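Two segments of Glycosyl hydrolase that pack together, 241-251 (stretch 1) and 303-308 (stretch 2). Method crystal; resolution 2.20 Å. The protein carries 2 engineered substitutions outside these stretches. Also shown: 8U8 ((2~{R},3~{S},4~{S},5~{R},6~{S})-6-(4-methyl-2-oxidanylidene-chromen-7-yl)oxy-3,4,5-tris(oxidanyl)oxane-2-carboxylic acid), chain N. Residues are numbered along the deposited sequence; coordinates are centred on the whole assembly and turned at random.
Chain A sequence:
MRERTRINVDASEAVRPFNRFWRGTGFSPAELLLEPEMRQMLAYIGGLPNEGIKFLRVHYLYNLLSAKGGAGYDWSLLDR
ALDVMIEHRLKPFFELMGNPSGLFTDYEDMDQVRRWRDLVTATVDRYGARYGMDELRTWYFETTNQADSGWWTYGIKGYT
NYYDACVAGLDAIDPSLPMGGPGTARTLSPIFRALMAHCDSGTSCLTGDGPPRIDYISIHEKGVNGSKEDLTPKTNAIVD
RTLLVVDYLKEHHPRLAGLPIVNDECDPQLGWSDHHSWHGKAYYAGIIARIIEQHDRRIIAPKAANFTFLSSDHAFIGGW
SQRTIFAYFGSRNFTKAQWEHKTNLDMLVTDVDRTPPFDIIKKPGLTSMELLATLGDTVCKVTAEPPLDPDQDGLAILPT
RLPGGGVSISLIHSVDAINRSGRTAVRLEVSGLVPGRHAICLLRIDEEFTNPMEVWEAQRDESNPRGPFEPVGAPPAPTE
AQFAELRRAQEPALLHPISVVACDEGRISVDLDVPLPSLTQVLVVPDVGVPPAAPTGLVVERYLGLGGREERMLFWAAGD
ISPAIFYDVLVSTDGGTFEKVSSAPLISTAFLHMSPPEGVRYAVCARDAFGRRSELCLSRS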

ATOM      1  N   ARG A 241       2.992 -18.871 -11.470  1.00 36.34           N
ATOM      2  CA  ARG A 241       3.738 -19.567 -10.435  1.00 38.23           C
ATOM      3  C   ARG A 241       2.922 -19.784  -9.172  1.00 39.55           C
ATOM      4  O   ARG A 241       3.088 -20.811  -8.522  1.00 41.53           O
ATOM      5  CB  ARG A 241       5.102 -18.933 -10.159  1.00 38.71           C
ATOM      6  CG  ARG A 241       6.042 -18.986 -11.390  1.00 40.98           C
ATOM      7  CD  ARG A 241       7.464 -18.645 -10.977  1.00 41.94           C
ATOM      8  NE  ARG A 241       7.489 -17.373 -10.267  1.00 41.23           N
ATOM      9  CZ  ARG A 241       7.473 -16.191 -10.860  1.00 41.98           C
ATOM     10  NH1 ARG A 241       7.471 -16.106 -12.182  1.00 42.14           N
ATOM     11  NH2 ARG A 241       7.485 -15.078 -10.114  1.00 44.16           N
ATOM     12  N   THR A 242       2.020 -18.857  -8.845  1.00 38.22           N
ATOM     13  CA  THR A 242       1.135 -19.015  -7.688  1.00 38.71           C
ATOM     14  C   THR A 242       0.198 -20.219  -7.872  1.00 38.95           C
ATOM     15  O   THR A 242      -0.017 -20.995  -6.936  1.00 38.56           O
ATOM     16  CB  THR A 242       0.336 -17.711  -7.408  1.00 36.99           C
ATOM     17  OG1 THR A 242       1.273 -16.636  -7.245  1.00 36.56           O
ATOM     18  CG2 THR A 242      -0.533 -17.837  -6.142  1.00 36.20           C
ATOM     19  N   LEU A 243      -0.346 -20.361  -9.072  1.00 39.85           N
ATOM     20  CA  LEU A 243      -1.226 -21.473  -9.395  1.00 42.60           C
ATOM     21  C   LEU A 243      -0.460 -22.811  -9.458  1.00 45.21           C
ATOM     22  O   LEU A 243      -1.028 -23.838  -9.123  1.00 43.30           O
ATOM     23  CB  LEU A 243      -1.990 -21.220 -10.690  1.00 42.36           C
ATOM     24  CG  LEU A 243      -3.049 -20.118 -10.634  1.00 43.33           C
ATOM     25  CD1 LEU A 243      -3.683 -19.946 -12.004  1.00 43.78           C
ATOM     26  CD2 LEU A 243      -4.103 -20.416  -9.595  1.00 43.76           C
ATOM     27  N   LEU A 244       0.818 -22.771  -9.845  1.00 45.27           N
ATOM     28  CA  LEU A 244       1.687 -23.946  -9.791  1.00 46.60           C
ATOM     29  C   LEU A 244       1.832 -24.403  -8.359  1.00 45.04           C
ATOM     30  O   LEU A 244       1.811 -25.587  -8.078  1.00 42.06           O
ATOM     31  CB  LEU A 244       3.073 -23.629 -10.342  1.00 48.10           C
ATOM     32  CG  LEU A 244       3.965 -24.803 -10.689  1.00 53.51           C
ATOM     33  CD1 LEU A 244       3.394 -25.505 -11.916  1.00 56.51           C
ATOM     34  CD2 LEU A 244       5.369 -24.300 -11.012  1.00 55.99           C
ATOM     35  N   VAL A 245       2.010 -23.461  -7.451  1.00 44.97           N
ATOM     36  CA  VAL A 245       2.154 -23.797  -6.012  1.00 45.05           C
ATOM     37  C   VAL A 245       0.848 -24.401  -5.509  1.00 44.22           C
ATOM     38  O   VAL A 245       0.824 -25.426  -4.805  1.00 43.32           O
ATOM     39  CB  VAL A 245       2.570 -22.567  -5.171  1.00 44.31           C
ATOM     40  CG1 VAL A 245       2.572 -22.856  -3.675  1.00 45.19           C
ATOM     41  CG2 VAL A 245       3.933 -22.068  -5.612  1.00 45.21           C
ATOM     42  N   VAL A 246      -0.245 -23.785  -5.877  1.00 43.62           N
ATOM     43  CA  VAL A 246      -1.546 -24.332  -5.518  1.00 44.79           C
ATOM     44  C   VAL A 246      -1.702 -25.781  -6.085  1.00 46.42           C
ATOM     45  O   VAL A 246      -2.136 -26.664  -5.364  1.00 45.11           O
ATOM     46  CB  VAL A 246      -2.691 -23.392  -5.954  1.00 46.52           C
ATOM     47  CG1 VAL A 246      -4.060 -24.052  -5.776  1.00 47.99           C
ATOM     48  CG2 VAL A 246      -2.658 -22.097  -5.142  1.00 45.92           C
ATOM     49  N   ASP A 247      -1.327 -26.023  -7.338  1.00 46.51           N
ATOM     50  CA  ASP A 247      -1.365 -27.381  -7.909  1.00 50.05           C
ATOM     51  C   ASP A 247      -0.528 -28.387  -7.113  1.00 50.50           C
ATOM     52  O   ASP A 247      -0.949 -29.513  -6.918  1.00 52.05           O
ATOM     53  CB  ASP A 247      -0.872 -27.414  -9.360  1.00 51.63           C
ATOM     54  CG  ASP A 247      -1.842 -26.777 -10.329  1.00 54.92           C
ATOM     55  OD1 ASP A 247      -3.044 -26.686 -10.008  1.00 58.85           O
ATOM     56  OD2 ASP A 247      -1.391 -26.364 -11.420  1.00 58.08           O
ATOM     57  N   TYR A 248       0.649 -27.964  -6.674  1.00 49.73           N
ATOM     58  CA  TYR A 248       1.486 -28.751  -5.824  1.00 49.85           C
ATOM     59  C   TYR A 248       0.766 -29.114  -4.526  1.00 51.92           C
ATOM     60  O   TYR A 248       0.846 -30.260  -4.077  1.00 52.81           O
ATOM     61  CB  TYR A 248       2.792 -28.030  -5.549  1.00 50.09           C
ATOM     62  CG  TYR A 248       3.689 -28.779  -4.614  1.00 52.84           C
ATOM     63  CD1 TYR A 248       3.563 -28.634  -3.230  1.00 52.67           C
ATOM     64  CD2 TYR A 248       4.705 -29.625  -5.111  1.00 52.79           C
ATOM     65  CE1 TYR A 248       4.388 -29.344  -2.350  1.00 54.50           C
ATOM     66  CE2 TYR A 248       5.539 -30.337  -4.240  1.00 53.77           C
ATOM     67  CZ  TYR A 248       5.371 -30.210  -2.865  1.00 55.61           C
ATOM     68  OH  TYR A 248       6.219 -30.890  -1.996  1.00 58.67           O
ATOM     69  N   LEU A 249       0.068 -28.165  -3.930  1.00 49.73           N
ATOM     70  CA  LEU A 249      -0.695 -28.442  -2.728  1.00 50.97           C
ATOM     71  C   LEU A 249      -1.877 -29.364  -2.987  1.00 52.34           C
ATOM     72  O   LEU A 249      -2.145 -30.228  -2.156  1.00 50.88           O
ATOM     73  CB  LEU A 249      -1.227 -27.167  -2.053  1.00 49.15           C
ATOM     74  CG  LEU A 249      -0.180 -26.147  -1.599  1.00 49.53           C
ATOM     75  CD1 LEU A 249      -0.826 -24.836  -1.211  1.00 47.82           C
ATOM     76  CD2 LEU A 249       0.641 -26.674  -0.455  1.00 50.25           C
ATOM     77  N   LYS A 250      -2.596 -29.163  -4.088  1.00 52.99           N
ATOM     78  CA  LYS A 250      -3.753 -29.987  -4.388  1.00 59.04           C
ATOM     79  C   LYS A 250      -3.314 -31.465  -4.522  1.00 60.84           C
ATOM     80  O   LYS A 250      -3.985 -32.329  -4.011  1.00 56.91           O
ATOM     81  CB  LYS A 250      -4.497 -29.542  -5.652  1.00 61.79           C
ATOM     82  CG  LYS A 250      -5.365 -28.282  -5.531  1.00 67.59           C
ATOM     83  CD  LYS A 250      -6.155 -28.046  -6.834  1.00 72.22           C
ATOM     84  CE  LYS A 250      -6.834 -26.672  -6.915  1.00 78.21           C
ATOM     85  NZ  LYS A 250      -7.760 -26.302  -5.788  1.00 80.44           N
ATOM     86  N   GLU A 251      -2.173 -31.710  -5.165  1.00 62.40           N
ATOM     87  CA  GLU A 251      -1.675 -33.052  -5.406  1.00 65.77           C
ATOM     88  C   GLU A 251      -1.081 -33.682  -4.153  1.00 65.77           C
ATOM     89  O   GLU A 251      -1.419 -34.808  -3.825  1.00 64.28           O
ATOM     90  CB  GLU A 251      -0.622 -33.045  -6.506  1.00 70.94           C
ATOM     91  CG  GLU A 251      -0.466 -34.386  -7.223  1.00 79.94           C
ATOM     92  CD  GLU A 251       0.939 -34.582  -7.783  1.00 87.20           C
ATOM     93  OE1 GLU A 251       1.162 -34.397  -9.006  1.00 88.41           O
ATOM     94  OE2 GLU A 251       1.835 -34.897  -6.974  1.00 96.65           O
ATOM     95  N   LYS A 303     -12.301 -18.897  -8.777  1.00 46.34           N
ATOM     96  CA  LYS A 303     -12.019 -19.660  -7.596  1.00 47.93           C
ATOM     97  C   LYS A 303     -10.976 -20.727  -7.806  1.00 46.82           C
ATOM     98  O   LYS A 303     -11.121 -21.811  -7.288  1.00 44.06           O
ATOM     99  CB  LYS A 303     -13.301 -20.284  -7.051  1.00 51.78           C
ATOM    100  CG  LYS A 303     -14.396 -19.264  -6.868  1.00 56.23           C
ATOM    101  CD  LYS A 303     -15.720 -19.936  -6.556  1.00 63.31           C
ATOM    102  CE  LYS A 303     -16.085 -19.817  -5.087  1.00 68.97           C
ATOM    103  NZ  LYS A 303     -16.725 -18.496  -4.847  1.00 70.44           N
ATOM    104  N   ALA A 304      -9.903 -20.407  -8.521  1.00 43.36           N
ATOM    105  CA  ALA A 304      -8.804 -21.332  -8.694  1.00 43.39           C
ATOM    106  C   ALA A 304      -8.015 -21.507  -7.402  1.00 44.69           C
ATOM    107  O   ALA A 304      -7.304 -22.477  -7.230  1.00 47.66           O
ATOM    108  CB  ALA A 304      -7.913 -20.879  -9.834  1.00 42.90           C
ATOM    109  N   ALA A 305      -8.154 -20.577  -6.474  1.00 42.63           N
ATOM    110  CA  ALA A 305      -7.518 -20.708  -5.192  1.00 39.80           C
ATOM    111  C   ALA A 305      -8.113 -19.698  -4.258  1.00 39.17           C
ATOM    112  O   ALA A 305      -8.748 -18.748  -4.704  1.00 38.19           O
ATOM    113  CB  ALA A 305      -6.035 -20.466  -5.330  1.00 40.47           C
ATOM    114  N   ASN A 306      -7.893 -19.868  -2.958  1.00 39.23           N
ATOM    115  CA  ASN A 306      -8.416 -18.935  -1.967  1.00 39.80           C
ATOM    116  C   ASN A 306      -7.424 -17.752  -1.800  1.00 38.81           C
ATOM    117  O   ASN A 306      -6.877 -17.517  -0.722  1.00 38.70           O
ATOM    118  CB  ASN A 306      -8.632 -19.711  -0.645  1.00 42.39           C
ATOM    119  CG  ASN A 306      -9.377 -18.934   0.402  1.00 43.80           C
ATOM    120  OD1 ASN A 306      -9.910 -17.868   0.138  1.00 45.62           O
ATOM    121  ND2 ASN A 306      -9.449 -19.492   1.601  1.00 45.79           N
ATOM    122  N   PHE A 307      -7.221 -16.974  -2.861  1.00 38.24           N
ATOM    123  CA  PHE A 307      -6.181 -15.938  -2.837  1.00 37.12           C
ATOM    124  C   PHE A 307      -6.689 -14.784  -1.981  1.00 35.31           C
ATOM    125  O   PHE A 307      -7.730 -14.251  -2.250  1.00 35.89           O
ATOM    126  CB  PHE A 307      -5.785 -15.448  -4.225  1.00 36.94           C
ATOM    127  CG  PHE A 307      -4.568 -14.589  -4.200  1.00 36.06           C
ATOM    128  CD1 PHE A 307      -3.294 -15.156  -4.226  1.00 35.23           C
ATOM    129  CD2 PHE A 307      -4.687 -13.213  -4.076  1.00 35.90           C
ATOM    130  CE1 PHE A 307      -2.174 -14.346  -4.137  1.00 34.77           C
ATOM    131  CE2 PHE A 307      -3.573 -12.399  -4.020  1.00 34.25           C
ATOM    132  CZ  PHE A 307      -2.312 -12.976  -4.046  1.00 35.54           C
ATOM    133  N   THR A 308      -5.945 -14.403  -0.955  1.00 34.33           N
ATOM    134  CA  THR A 308      -6.461 -13.526   0.088  1.00 35.98           C
ATOM    135  C   THR A 308      -5.748 -12.187   0.293  1.00 33.80           C
ATOM    136  O   THR A 308      -6.393 -11.225   0.764  1.00 35.26           O
ATOM    137  CB  THR A 308      -6.477 -14.332   1.423  1.00 39.09           C
ATOM    138  OG1 THR A 308      -7.374 -15.442   1.259  1.00 42.15           O
ATOM    139  CG2 THR A 308      -6.970 -13.521   2.590  1.00 40.02           C
TER
HETATM  140  C15 8U8 N 713      -1.794 -12.667   6.000  1.00 39.80           C
HETATM  141  C13 8U8 N 713      -3.173 -12.801   5.815  1.00 38.49           C
HETATM  142  C14 8U8 N 713      -3.770 -14.051   5.917  1.00 37.93           C
HETATM  143  C16 8U8 N 713      -5.148 -14.174   5.811  1.00 40.89           C
HETATM  144  O9  8U8 N 713      -5.653 -15.289   5.849  1.00 43.88           O
HETATM  145  O8  8U8 N 713      -5.918 -13.088   5.532  1.00 39.56           O
HETATM  146  C11 8U8 N 713      -5.362 -11.860   5.480  1.00 36.64           C
HETATM  147  C10 8U8 N 713      -6.239 -10.820   5.296  1.00 36.69           C
HETATM  148  C12 8U8 N 713      -3.991 -11.686   5.609  1.00 35.90           C
HETATM  149  C7  8U8 N 713      -3.503 -10.380   5.558  1.00 34.62           C
HETATM  150  C8  8U8 N 713      -4.387  -9.325   5.362  1.00 35.70           C
HETATM  151  C9  8U8 N 713      -5.764  -9.527   5.239  1.00 37.33           C
HETATM  152  O2  8U8 N 713      -6.593  -8.448   5.065  1.00 41.07           O
HETATM  153  C5  8U8 N 713      -8.001  -8.584   5.392  1.00 39.17           C
HETATM  154  O1  8U8 N 713      -8.533  -9.085   4.153  1.00 42.11           O
HETATM  155  C1  8U8 N 713      -9.968  -9.222   4.031  1.00 43.03           C
HETATM  156  C6  8U8 N 713     -10.534 -10.291   5.032  1.00 46.71           C
HETATM  157  O7  8U8 N 713      -9.778 -11.196   5.440  1.00 43.36           O
HETATM  158  O6  8U8 N 713     -11.703 -10.132   5.414  1.00 51.91           O
HETATM  159  C2  8U8 N 713     -10.549  -7.832   4.279  1.00 42.63           C
HETATM  160  O5  8U8 N 713     -12.004  -7.813   4.154  1.00 41.25           O
HETATM  161  C3  8U8 N 713     -10.114  -7.317   5.670  1.00 39.15           C
HETATM  162  O4  8U8 N 713     -10.599  -6.007   5.810  1.00 38.10           O
HETATM  163  C4  8U8 N 713      -8.587  -7.263   5.752  1.00 38.59           C
HETATM  164  O3  8U8 N 713      -8.142  -6.894   7.059  1.00 39.84           O

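How does stretch 2 come up to the helix? Lys-303 leaves the end of a preceding helix with positive phi, in a Schellman motif, and its own side chain stays out of reach of stretch 1. The chain then passes one face of the helix 241-251, where Val-246 and Lys-250 follow Thr-242 at intervals of four, with Leu-243 beside them. No hydrogen bond crosses between the stretches, so the contact rests on packing, and it is small, burying 213 Å² in all.

What does Ala-304 offer the helix? Its methyl group meets the end of Leu-243, with CB of Ala-304 3.8 Å from CD2 of Leu-243. The Leu-243 CA-to-CB bond points sideways, but the m,t rotamer brings the end of the side chain nearer to stretch 2. The backbone takes part too: O of Ala-304 lies 3.9 Å from CG1 of Val-246. The same oxygen is 4.1 Å from NZ of Lys-250, whose long, exposed chain extends toward it; that distance is too long for a hydrogen bond.

Why does a small residue suit position 305? Here the CA atoms come nearest, with CA of Ala-305 7.0 Å from CA of Val-246. Both CA-to-CB bonds point toward the opposing stretch, and a single methyl already reaches van der Waals contact: CB of Ala-305 is 3.8 Å from CG2 of Val-246. The compact, branched valine, itself buried, supplies apolar surface without a long side chain.

What closes the contact after Asn-306, whose side-chain end leads away from the helix? Phe-307 points back toward it, its buried ring meeting Thr-242 obliquely, with CD1 of Phe-307 4.3 Å from CG2 of Thr-242. Thr-242 turns this methyl to the ring, while its hydroxyl, OG1, is hydrogen-bonded elsewhere in the structure. Thr-308 lies beyond reach of the helix.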